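Local coordinates for protein p13 MTCP-1 (Homo sapiens, PDB 1A1X), which binds the PH domains of the kinases AKT1 and AKT2 and enhances their phosphorylation and activation, at residues G20-E25 / S64-M69; Y78-N81 / L85-I88; Q89-V94 / Q98-K103. All blocks are in the same frame, centred on the assembly; numbering follows the deposited sequence.

Interaction 1 of 3, residues G20-E25 / S64-M69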
# COMPACT_ATOMS: atom_id res chain seq x y z
N GLY A 20 -14.51 -13.52 -5.99
CA GLY A 20 -14.13 -12.22 -5.46
C GLY A 20 -14.68 -11.81 -4.11
O GLY A 20 -14.27 -10.77 -3.57
N ILE A 21 -15.61 -12.59 -3.56
CA ILE A 21 -16.18 -12.26 -2.25
C ILE A 21 -15.86 -13.39 -1.28
O ILE A 21 -16.22 -14.55 -1.50
CB ILE A 21 -17.70 -12.00 -2.32
CG1 ILE A 21 -17.99 -10.87 -3.30
CG2 ILE A 21 -18.23 -11.59 -0.92
CD1 ILE A 21 -19.47 -10.56 -3.48
N TYR A 22 -15.15 -13.03 -0.22
CA TYR A 22 -14.72 -13.96 0.80
C TYR A 22 -15.36 -13.66 2.14
O TYR A 22 -15.94 -12.60 2.34
CB TYR A 22 -13.19 -13.87 0.95
CG TYR A 22 -12.42 -14.33 -0.27
CD1 TYR A 22 -12.34 -13.54 -1.42
CD2 TYR A 22 -11.81 -15.58 -0.29
CE1 TYR A 22 -11.67 -14.00 -2.55
CE2 TYR A 22 -11.14 -16.04 -1.41
CZ TYR A 22 -11.07 -15.25 -2.54
OH TYR A 22 -10.42 -15.72 -3.65
N ARG A 23 -15.23 -14.61 3.06
CA ARG A 23 -15.74 -14.45 4.42
C ARG A 23 -14.67 -14.93 5.40
O ARG A 23 -14.02 -15.95 5.16
CB ARG A 23 -17.03 -15.24 4.62
CG ARG A 23 -18.25 -14.60 3.99
CD ARG A 23 -19.52 -15.18 4.57
NE ARG A 23 -19.62 -16.61 4.27
CZ ARG A 23 -20.77 -17.27 4.20
NH1 ARG A 23 -21.92 -16.64 4.39
NH2 ARG A 23 -20.77 -18.57 3.91
N ASP A 24 -14.46 -14.19 6.48
CA ASP A 24 -13.45 -14.57 7.47
C ASP A 24 -14.06 -15.36 8.62
O ASP A 24 -15.24 -15.72 8.57
CB ASP A 24 -12.68 -13.34 7.99
CG ASP A 24 -13.57 -12.30 8.66
OD1 ASP A 24 -14.66 -12.64 9.14
OD2 ASP A 24 -13.17 -11.12 8.73
N GLU A 25 -13.27 -15.62 9.64
CA GLU A 25 -13.74 -16.37 10.80
C GLU A 25 -14.91 -15.74 11.57
O GLU A 25 -15.55 -16.40 12.37
CB GLU A 25 -12.58 -16.60 11.77
CG GLU A 25 -11.96 -15.32 12.33
CD GLU A 25 -10.74 -14.85 11.56
OE1 GLU A 25 -10.68 -15.07 10.33
OE2 GLU A 25 -9.84 -14.27 12.20
N SER A 64 -10.69 -19.14 -11.85
CA SER A 64 -10.37 -17.87 -11.21
C SER A 64 -8.89 -17.66 -10.89
O SER A 64 -8.17 -18.62 -10.65
CB SER A 64 -11.19 -17.72 -9.92
OG SER A 64 -10.90 -16.49 -9.28
N GLN A 65 -8.46 -16.40 -10.89
CA GLN A 65 -7.06 -16.07 -10.56
C GLN A 65 -6.85 -16.07 -9.04
O GLN A 65 -5.73 -16.21 -8.55
CB GLN A 65 -6.69 -14.70 -11.14
CG GLN A 65 -6.68 -14.64 -12.66
CD GLN A 65 -6.27 -13.29 -13.18
OE1 GLN A 65 -7.07 -12.36 -13.22
NE2 GLN A 65 -5.01 -13.15 -13.56
N LEU A 66 -7.94 -15.90 -8.30
CA LEU A 66 -7.95 -15.89 -6.84
C LEU A 66 -8.26 -17.30 -6.33
O LEU A 66 -8.98 -18.07 -6.98
CB LEU A 66 -9.00 -14.89 -6.33
CG LEU A 66 -8.59 -13.44 -6.06
CD1 LEU A 66 -7.21 -13.13 -6.61
CD2 LEU A 66 -9.64 -12.50 -6.62
N PRO A 67 -7.76 -17.64 -5.13
CA PRO A 67 -7.97 -18.97 -4.54
C PRO A 67 -9.30 -19.18 -3.83
O PRO A 67 -10.05 -18.24 -3.56
CB PRO A 67 -6.80 -19.09 -3.58
CG PRO A 67 -6.67 -17.70 -3.05
CD PRO A 67 -6.86 -16.83 -4.28
N LEU A 68 -9.58 -20.45 -3.53
CA LEU A 68 -10.78 -20.84 -2.81
C LEU A 68 -10.65 -20.42 -1.35
O LEU A 68 -11.64 -20.14 -0.69
CB LEU A 68 -10.99 -22.36 -2.87
CG LEU A 68 -11.23 -23.06 -4.20
CD1 LEU A 68 -11.37 -24.55 -3.95
CD2 LEU A 68 -12.47 -22.52 -4.87
N MET A 69 -9.42 -20.38 -0.86
CA MET A 69 -9.18 -20.00 0.52
C MET A 69 -7.77 -19.53 0.80
O MET A 69 -6.82 -19.93 0.14
CB MET A 69 -9.47 -21.19 1.44
CG MET A 69 -8.55 -22.36 1.20
SD MET A 69 -7.89 -23.04 2.72
CE MET A 69 -6.38 -22.15 2.86
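The phenol ring of Tyr22 meets residues 64-69 at its hydroxyl edge, where Pro67 O and Leu66 CB both lie close to the ring plane. Its wider surroundings come from elsewhere in the chain: Leu14, Val16 and Ala32 touch it from the neighbouring strands, and the Trp70 ring meets it with the planes about 35° apart. Tyr22 OH donates a short hydrogen bond of 2.5 Å to Pro67 O, approaching in the plane of that carbonyl. Leu66 presses on the same hydroxyl, its CB 3.1 Å from Tyr22 OH, while Pro67 CD stands 3.8 Å from that oxygen. With CG anti to the carbonyl carbon (chi1 -66°), the ring of Tyr22 is carried across from its strand to the loop. A phenylalanine here would probably leave Pro67 O without its hydroxyl mate and the loop more weakly tied. Further along the loop, Ser64 OG accepts from Leu66 N at 3.2 Å, closing an ST turn, and also bonds to Glu19. A buried tyrosine of strand 21-24 thus pins the loop that leads from helix 58-61 into strand 69-73, in the closed antiparallel beta barrel of the TCL1 family.

Interaction 2 of 3, residues Y78-N81 / L85-I88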
# COMPACT_ATOMS: atom_id res chain seq x y z
N TYR A 78 -0.13 -15.40 3.59
CA TYR A 78 -1.21 -16.38 3.56
C TYR A 78 -0.87 -17.54 2.65
O TYR A 78 -0.22 -17.36 1.62
CB TYR A 78 -2.49 -15.74 3.02
CG TYR A 78 -3.21 -14.84 4.00
CD1 TYR A 78 -4.19 -15.35 4.85
CD2 TYR A 78 -2.95 -13.48 4.04
CE1 TYR A 78 -4.87 -14.53 5.74
CE2 TYR A 78 -3.62 -12.65 4.92
CZ TYR A 78 -4.59 -13.18 5.76
OH TYR A 78 -5.24 -12.35 6.64
N MET A 79 -1.30 -18.73 3.05
CA MET A 79 -1.10 -19.90 2.22
C MET A 79 -2.49 -20.23 1.69
O MET A 79 -3.45 -20.29 2.46
CB MET A 79 -0.56 -21.09 3.02
CG MET A 79 -0.36 -22.32 2.13
SD MET A 79 0.32 -23.76 2.95
CE MET A 79 2.04 -23.50 2.70
N ASP A 80 -2.62 -20.38 0.37
CA ASP A 80 -3.90 -20.70 -0.23
C ASP A 80 -4.14 -22.21 -0.32
O ASP A 80 -3.33 -23.00 0.18
CB ASP A 80 -4.07 -20.02 -1.60
CG ASP A 80 -3.04 -20.48 -2.65
OD1 ASP A 80 -2.49 -21.59 -2.56
OD2 ASP A 80 -2.81 -19.71 -3.61
N ASN A 81 -5.22 -22.60 -0.99
CA ASN A 81 -5.56 -24.01 -1.14
C ASN A 81 -4.63 -24.80 -2.05
O ASN A 81 -4.62 -26.03 -2.01
CB ASN A 81 -7.01 -24.14 -1.61
CG ASN A 81 -7.29 -23.30 -2.80
OD1 ASN A 81 -7.38 -22.08 -2.70
ND2 ASN A 81 -7.37 -23.93 -3.96
N LEU A 85 2.07 -19.18 -1.50
CA LEU A 85 2.18 -18.14 -0.48
C LEU A 85 1.92 -16.76 -1.05
O LEU A 85 2.33 -16.44 -2.16
CB LEU A 85 3.56 -18.17 0.17
CG LEU A 85 3.75 -18.97 1.46
CD1 LEU A 85 3.08 -20.32 1.34
CD2 LEU A 85 5.22 -19.13 1.75
N TRP A 86 1.21 -15.96 -0.27
CA TRP A 86 0.86 -14.59 -0.64
C TRP A 86 1.41 -13.68 0.45
O TRP A 86 1.04 -13.81 1.61
CB TRP A 86 -0.65 -14.42 -0.73
CG TRP A 86 -1.29 -15.22 -1.81
CD1 TRP A 86 -1.42 -16.59 -1.84
CD2 TRP A 86 -1.93 -14.73 -3.00
NE1 TRP A 86 -2.10 -16.97 -2.98
CE2 TRP A 86 -2.42 -15.85 -3.71
CE3 TRP A 86 -2.13 -13.45 -3.53
CZ2 TRP A 86 -3.10 -15.74 -4.93
CZ3 TRP A 86 -2.81 -13.33 -4.74
CH2 TRP A 86 -3.29 -14.47 -5.43
N GLN A 87 2.30 -12.78 0.07
CA GLN A 87 2.91 -11.86 1.02
C GLN A 87 1.97 -10.71 1.36
O GLN A 87 1.37 -10.12 0.47
CB GLN A 87 4.20 -11.27 0.41
CG GLN A 87 4.96 -10.32 1.32
CD GLN A 87 5.55 -11.03 2.53
OE1 GLN A 87 6.33 -11.97 2.39
NE2 GLN A 87 5.18 -10.58 3.73
N ILE A 88 1.81 -10.40 2.64
CA ILE A 88 0.97 -9.27 3.02
C ILE A 88 1.90 -8.06 2.87
O ILE A 88 2.84 -7.91 3.64
CB ILE A 88 0.48 -9.35 4.48
CG1 ILE A 88 -0.49 -10.52 4.67
CG2 ILE A 88 -0.23 -8.05 4.88
CD1 ILE A 88 -0.85 -10.79 6.13
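Strands 78-80 and 85-88 run antiparallel at 153°, their axes 4.7 Å apart, as neighbouring arms of a beta hairpin in the barrel wall. Tyr78 and Trp86 form the hydrogen-bonded pair: Tyr78 N gives to Trp86 O and Trp86 N to Tyr78 O, each at 2.8 Å. Met79 and Leu85 are the non-hydrogen-bonded pair beside it, and their side chains leave on the other face of the sheet. There the methionine, bent at chi3, brings CE to 3.6 Å from Leu85 CD1. On the face of Tyr78 and Trp86, the tyrosine's CE2 lies 3.5 Å from Ile88 CD1, an apolar contact in which the two side chains pass at a slant; the phenol hydroxyl goes on to bond Pro11 O. Asp80 has CG between its backbone N and carbonyl carbon (chi1 63°), which swings the carboxylate toward the indole edge. Its OD1 takes Asn82 N and Arg84 N from the turn, so both oxygens are engaged and the group's rotation is fixed. Trp86 NE1 reaches Asp80 OD2 at 2.9 Å with an almost straight N-H (176°), the oxygen in the indole plane but met from above the carboxylate plane.

Interaction 3 of 3, residues Q89-V94 / Q98-K103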
# COMPACT_ATOMS: atom_id res chain seq x y z
N GLN A 89 1.70 -7.26 1.83
CA GLN A 89 2.54 -6.09 1.60
C GLN A 89 2.11 -4.92 2.47
O GLN A 89 2.93 -4.08 2.85
CB GLN A 89 2.58 -5.73 0.12
CG GLN A 89 3.10 -6.87 -0.71
CD GLN A 89 3.57 -6.42 -2.06
OE1 GLN A 89 2.78 -6.18 -2.95
NE2 GLN A 89 4.88 -6.28 -2.21
N HIS A 90 0.81 -4.83 2.73
CA HIS A 90 0.30 -3.83 3.65
C HIS A 90 -1.09 -4.18 4.18
O HIS A 90 -1.85 -4.91 3.54
CB HIS A 90 0.44 -2.38 3.13
CG HIS A 90 -0.63 -1.93 2.19
ND1 HIS A 90 -1.97 -2.21 2.39
CD2 HIS A 90 -0.57 -1.16 1.08
CE1 HIS A 90 -2.68 -1.63 1.44
NE2 HIS A 90 -1.85 -0.98 0.64
N HIS A 91 -1.34 -3.74 5.40
CA HIS A 91 -2.61 -3.97 6.09
C HIS A 91 -2.91 -2.66 6.79
O HIS A 91 -2.35 -2.34 7.83
CB HIS A 91 -2.45 -5.09 7.12
CG HIS A 91 -3.69 -5.39 7.90
ND1 HIS A 91 -3.67 -6.05 9.11
CD2 HIS A 91 -5.00 -5.14 7.64
CE1 HIS A 91 -4.90 -6.20 9.55
NE2 HIS A 91 -5.73 -5.66 8.68
N LEU A 92 -3.80 -1.88 6.19
CA LEU A 92 -4.14 -0.59 6.73
C LEU A 92 -5.59 -0.19 6.54
O LEU A 92 -6.38 -0.92 5.93
CB LEU A 92 -3.21 0.49 6.15
CG LEU A 92 -2.58 0.28 4.77
CD1 LEU A 92 -3.56 0.61 3.70
CD2 LEU A 92 -1.35 1.14 4.62
N MET A 93 -5.94 0.93 7.15
CA MET A 93 -7.26 1.50 7.09
C MET A 93 -7.18 2.57 6.01
O MET A 93 -6.35 3.48 6.09
CB MET A 93 -7.59 2.16 8.43
CG MET A 93 -9.07 2.31 8.72
SD MET A 93 -9.87 0.70 8.93
CE MET A 93 -8.68 -0.15 9.91
N VAL A 94 -7.98 2.42 4.96
CA VAL A 94 -7.99 3.39 3.86
C VAL A 94 -9.40 3.92 3.70
O VAL A 94 -10.32 3.18 3.37
CB VAL A 94 -7.54 2.77 2.54
CG1 VAL A 94 -7.59 3.80 1.44
CG2 VAL A 94 -6.15 2.24 2.67
N GLN A 98 -10.86 -1.35 6.12
CA GLN A 98 -9.68 -2.18 6.35
C GLN A 98 -9.26 -2.80 5.01
O GLN A 98 -10.09 -3.35 4.28
CB GLN A 98 -9.99 -3.28 7.37
CG GLN A 98 -8.76 -4.00 7.88
CD GLN A 98 -9.09 -5.00 8.98
OE1 GLN A 98 -8.29 -5.88 9.29
NE2 GLN A 98 -10.28 -4.86 9.57
N GLU A 99 -7.97 -2.72 4.71
CA GLU A 99 -7.46 -3.22 3.45
C GLU A 99 -6.20 -4.07 3.54
O GLU A 99 -5.24 -3.72 4.23
CB GLU A 99 -7.22 -2.05 2.49
CG GLU A 99 -6.52 -2.45 1.21
CD GLU A 99 -6.23 -1.27 0.31
OE1 GLU A 99 -7.18 -0.74 -0.30
OE2 GLU A 99 -5.06 -0.89 0.19
N LEU A 100 -6.20 -5.20 2.82
CA LEU A 100 -5.04 -6.08 2.76
C LEU A 100 -4.53 -6.00 1.34
O LEU A 100 -5.33 -5.93 0.41
CB LEU A 100 -5.43 -7.53 3.03
CG LEU A 100 -5.70 -8.01 4.45
CD1 LEU A 100 -6.28 -9.42 4.41
CD2 LEU A 100 -4.42 -7.99 5.27
N LEU A 101 -3.21 -5.89 1.19
CA LEU A 101 -2.60 -5.88 -0.13
C LEU A 101 -1.71 -7.12 -0.15
O LEU A 101 -0.68 -7.17 0.53
CB LEU A 101 -1.78 -4.61 -0.39
CG LEU A 101 -1.23 -4.61 -1.83
CD1 LEU A 101 -2.39 -4.53 -2.81
CD2 LEU A 101 -0.25 -3.46 -2.04
N LEU A 102 -2.15 -8.12 -0.91
CA LEU A 102 -1.47 -9.41 -1.04
C LEU A 102 -0.71 -9.57 -2.35
O LEU A 102 -1.20 -9.19 -3.41
CB LEU A 102 -2.49 -10.55 -0.93
CG LEU A 102 -3.38 -10.57 0.30
CD1 LEU A 102 -4.36 -11.75 0.23
CD2 LEU A 102 -2.51 -10.66 1.54
N LYS A 103 0.45 -10.21 -2.27
CA LYS A 103 1.26 -10.44 -3.45
C LYS A 103 1.58 -11.92 -3.57
O LYS A 103 2.17 -12.51 -2.67
CB LYS A 103 2.56 -9.63 -3.36
CG LYS A 103 3.44 -9.73 -4.62
CD LYS A 103 4.70 -8.92 -4.47
CE LYS A 103 5.54 -9.04 -5.71
NZ LYS A 103 6.73 -8.16 -5.66
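His91 NE2 donates to Gln98 OE1 at 2.6 Å, the shortest hydrogen bond between residues 89-94 and 98-103, in the beta hairpin of strands 85-94 and 97-104 in the barrel wall. The amide oxygen lies in the imidazole plane, and the NE2 arrives well to one side of the C=O, at 121°. Both side chains have CG anti to the backbone N (chi1 179° for His91, -168° for Gln98), which lets them run out on the same face and meet, ring and amide nearly coplanar. Leu100 lies alongside, its CD2 4.0 Å from the centroid of the His91 ring and over one face, a CH-pi contact.

The other face of the sheet carries His90, Leu92, Glu99 and Leu101. Here Leu101 CB sits 3.6 Å from the centroid of the His90 ring, while Leu92 packs toward the rim of the opposite ring face. Glu99 turns its OE1 to Gln46 of the next strand. At the start of residues 89-94, Gln89 and His90 both face Leu101, a classic beta bulge: Gln89 N gives to Leu101 O at 2.7 Å, and Leu101 N to His90 O at 2.9 Å. Gln89 OE1 bonds Arg42, whereas its NE2 reaches Ala3 O and Glu5 of the second subunit. Lys103, fully extended, sends NZ to Gly4 O and Glu5 of that same subunit. On the way its methylenes pass at a slant over the Gln89 side chain, with Lys103 CB 3.5 Å from Gln89 OE1 and Lys103 CD 3.5 Å from Gln89 NE2.

Interactions 2 and 3 share strand 85-94 and are consecutive hairpins of one sheet, joined where Gln87 N bonds Lys103 O and where Leu102 packs on Tyr78 and Ile88. Interaction 1 ties a loop to a strand by one side-chain bond to a backbone carbonyl, without strand pairing of its own; it touches interaction 2 through Asn81 OD1, which takes Met69 N. Each contact is partly buried, but they differ in what the second subunit reaches. Interaction 1 has no neighbouring subunit on it and lies nearest the centre of the chain, whereas interaction 3, farther out, meets the second subunit through both polar ends and apolar packing, such as Leu101 on Leu92 of that subunit. Interaction 2 is grazed by that subunit at Gln87 alone.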